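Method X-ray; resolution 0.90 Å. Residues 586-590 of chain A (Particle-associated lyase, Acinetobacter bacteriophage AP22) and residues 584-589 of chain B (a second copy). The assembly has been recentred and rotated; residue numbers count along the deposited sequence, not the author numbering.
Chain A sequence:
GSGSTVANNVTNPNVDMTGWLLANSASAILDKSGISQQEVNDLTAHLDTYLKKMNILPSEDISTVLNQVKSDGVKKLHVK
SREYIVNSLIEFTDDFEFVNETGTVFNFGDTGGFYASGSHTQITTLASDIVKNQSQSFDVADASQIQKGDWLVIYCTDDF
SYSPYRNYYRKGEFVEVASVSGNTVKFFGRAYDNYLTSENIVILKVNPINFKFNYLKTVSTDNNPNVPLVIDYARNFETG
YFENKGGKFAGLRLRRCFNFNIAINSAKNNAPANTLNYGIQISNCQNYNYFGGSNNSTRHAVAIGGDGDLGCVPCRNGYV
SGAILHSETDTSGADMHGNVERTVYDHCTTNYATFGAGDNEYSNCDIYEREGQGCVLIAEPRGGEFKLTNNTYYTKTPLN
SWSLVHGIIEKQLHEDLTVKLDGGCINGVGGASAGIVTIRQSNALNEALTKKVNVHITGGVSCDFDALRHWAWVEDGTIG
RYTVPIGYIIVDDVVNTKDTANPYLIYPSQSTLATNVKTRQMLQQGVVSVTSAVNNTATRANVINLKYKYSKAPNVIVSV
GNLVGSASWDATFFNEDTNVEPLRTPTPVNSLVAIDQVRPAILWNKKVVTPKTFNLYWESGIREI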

# COMPACT_ATOMS: atom_id res chain seq x y z
N PRO A 586 -41.57 -0.51 34.66
CA PRO A 586 -40.42 0.38 34.76
C PRO A 586 -40.24 1.24 33.51
O PRO A 586 -39.71 0.77 32.50
CB PRO A 586 -39.28 -0.63 34.87
CG PRO A 586 -39.71 -1.79 34.04
CD PRO A 586 -41.18 -1.87 34.26
N THR A 587 -40.67 2.51 33.51
CA THR A 587 -40.48 3.33 32.30
C THR A 587 -39.03 3.81 32.24
O THR A 587 -38.59 4.55 33.14
CB THR A 587 -41.43 4.53 32.32
OG1 THR A 587 -42.79 4.10 32.29
CG2 THR A 587 -41.17 5.44 31.11
N PRO A 588 -38.28 3.44 31.21
CA PRO A 588 -36.87 3.84 31.14
C PRO A 588 -36.74 5.26 30.58
O PRO A 588 -37.42 5.59 29.61
CB PRO A 588 -36.27 2.81 30.17
CG PRO A 588 -37.42 2.49 29.21
CD PRO A 588 -38.67 2.56 30.08
N VAL A 589 -35.84 6.03 31.16
CA VAL A 589 -35.57 7.39 30.73
C VAL A 589 -34.11 7.72 30.90
O VAL A 589 -33.40 7.11 31.71
CB VAL A 589 -36.40 8.45 31.53
CG1 VAL A 589 -37.89 8.13 31.46
CG2 VAL A 589 -35.94 8.54 32.99
N ASN A 590 -33.64 8.76 30.19
CA ASN A 590 -32.37 9.38 30.54
C ASN A 590 -32.67 10.63 31.37
O ASN A 590 -33.27 11.59 30.90
CB ASN A 590 -31.51 9.75 29.33
CG ASN A 590 -30.16 10.23 29.85
OD1 ASN A 590 -29.56 9.58 30.70
ND2 ASN A 590 -29.71 11.37 29.32
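Chain B, residues 584-589: RTPTPV

Two copies of the same strand segment cross at a steep angle in a small, fully buried contact, organised around the side chain of T587(A), with a hydroxyl contact and a water bridge, and accompanied by apolar packing of V589(A) on P586(B). Both segments are extended; from P586 to V589 the two copies share the same phi/psi values, from -96/100 at P586 to -145/160 at V589, and the same proline puckers, C-gamma endo. Chain B enters through R584(B) and T585(B), which lie outside the strand. The N-to-C directions of the strands differ by 76°, and their axes approach to 7.0 Å, so the backbones cross rather than pair as neighbours in a sheet, and no backbone-to-backbone hydrogen bond joins them. The nearest CA atoms are those of T587(A) and T587(B), 6.2 Å apart.

T587(A), in rotamer m, points its CA-to-CB bond toward chain B and loses the most surface, 72 of the 206 Å² buried in total. Its OG1 lies 2.9 Å from OG1 of T585(B), a threonine in rotamer p that also points toward its partner; the two hydroxyls are within hydrogen-bonding distance, but the T585(B) proton has another acceptor within reach, so the bond is not certain. Water 1 links the two equivalent threonines, donating to OG1 of T587(A) and to OG1 of T587(B), each at 2.7 Å, and so spans hydroxyls that stand 4.4 Å apart, OG1 to OG1, too far for a direct bond. The methyl CG2 of T587(A) rests on the P586(B) backbone, 3.3 Å from O of P586(B), and lies 4.1 Å from CD of the P586(B) ring. The ring is also met by V589(A), whose CG1 packs 4.2 Å from CG of P586(B). Further along, CG of P588(B) comes within 4.5 Å of the P588(A) carbonyl O, a loose contact.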

# COMPACT_ATOMS: atom_id res chain seq x y z
N ARG B 584 -47.87 9.61 36.35
CA ARG B 584 -47.67 9.78 34.92
C ARG B 584 -46.21 9.48 34.54
O ARG B 584 -45.30 9.98 35.19
CB ARG B 584 -48.01 11.21 34.56
CG ARG B 584 -47.95 11.50 33.06
CD ARG B 584 -48.37 12.91 32.74
NE ARG B 584 -49.76 13.22 33.04
CZ ARG B 584 -50.21 13.85 34.13
NH1 ARG B 584 -49.41 14.19 35.16
NH2 ARG B 584 -51.50 14.12 34.23
N THR B 585 -46.07 8.68 33.47
CA THR B 585 -44.73 8.41 32.93
C THR B 585 -44.80 8.48 31.41
O THR B 585 -45.87 8.29 30.81
CB THR B 585 -44.11 7.08 33.36
OG1 THR B 585 -44.84 6.12 32.64
CG2 THR B 585 -44.25 6.78 34.84
N PRO B 586 -43.66 8.77 30.77
CA PRO B 586 -43.63 8.90 29.31
C PRO B 586 -43.20 7.60 28.63
O PRO B 586 -42.01 7.30 28.56
CB PRO B 586 -42.56 9.97 29.13
CG PRO B 586 -41.59 9.72 30.24
CD PRO B 586 -42.44 9.31 31.38
N THR B 587 -44.13 6.78 28.10
CA THR B 587 -43.70 5.55 27.43
C THR B 587 -43.19 5.88 26.03
O THR B 587 -43.96 6.38 25.20
CB THR B 587 -44.87 4.56 27.34
OG1 THR B 587 -45.30 4.17 28.64
CG2 THR B 587 -44.45 3.30 26.56
N PRO B 588 -41.92 5.60 25.74
CA PRO B 588 -41.38 5.95 24.42
C PRO B 588 -41.73 4.88 23.39
O PRO B 588 -41.63 3.69 23.69
CB PRO B 588 -39.86 5.99 24.67
CG PRO B 588 -39.64 4.92 25.76
CD PRO B 588 -40.90 5.02 26.63
N VAL B 589 -42.09 5.32 22.19
CA VAL B 589 -42.42 4.44 21.09
C VAL B 589 -41.97 5.02 19.78
O VAL B 589 -41.79 6.24 19.65
CB VAL B 589 -43.96 4.16 20.99
CG1 VAL B 589 -44.50 3.64 22.32
CG2 VAL B 589 -44.73 5.42 20.57
O HOH W 1 -43.37 2.81 29.97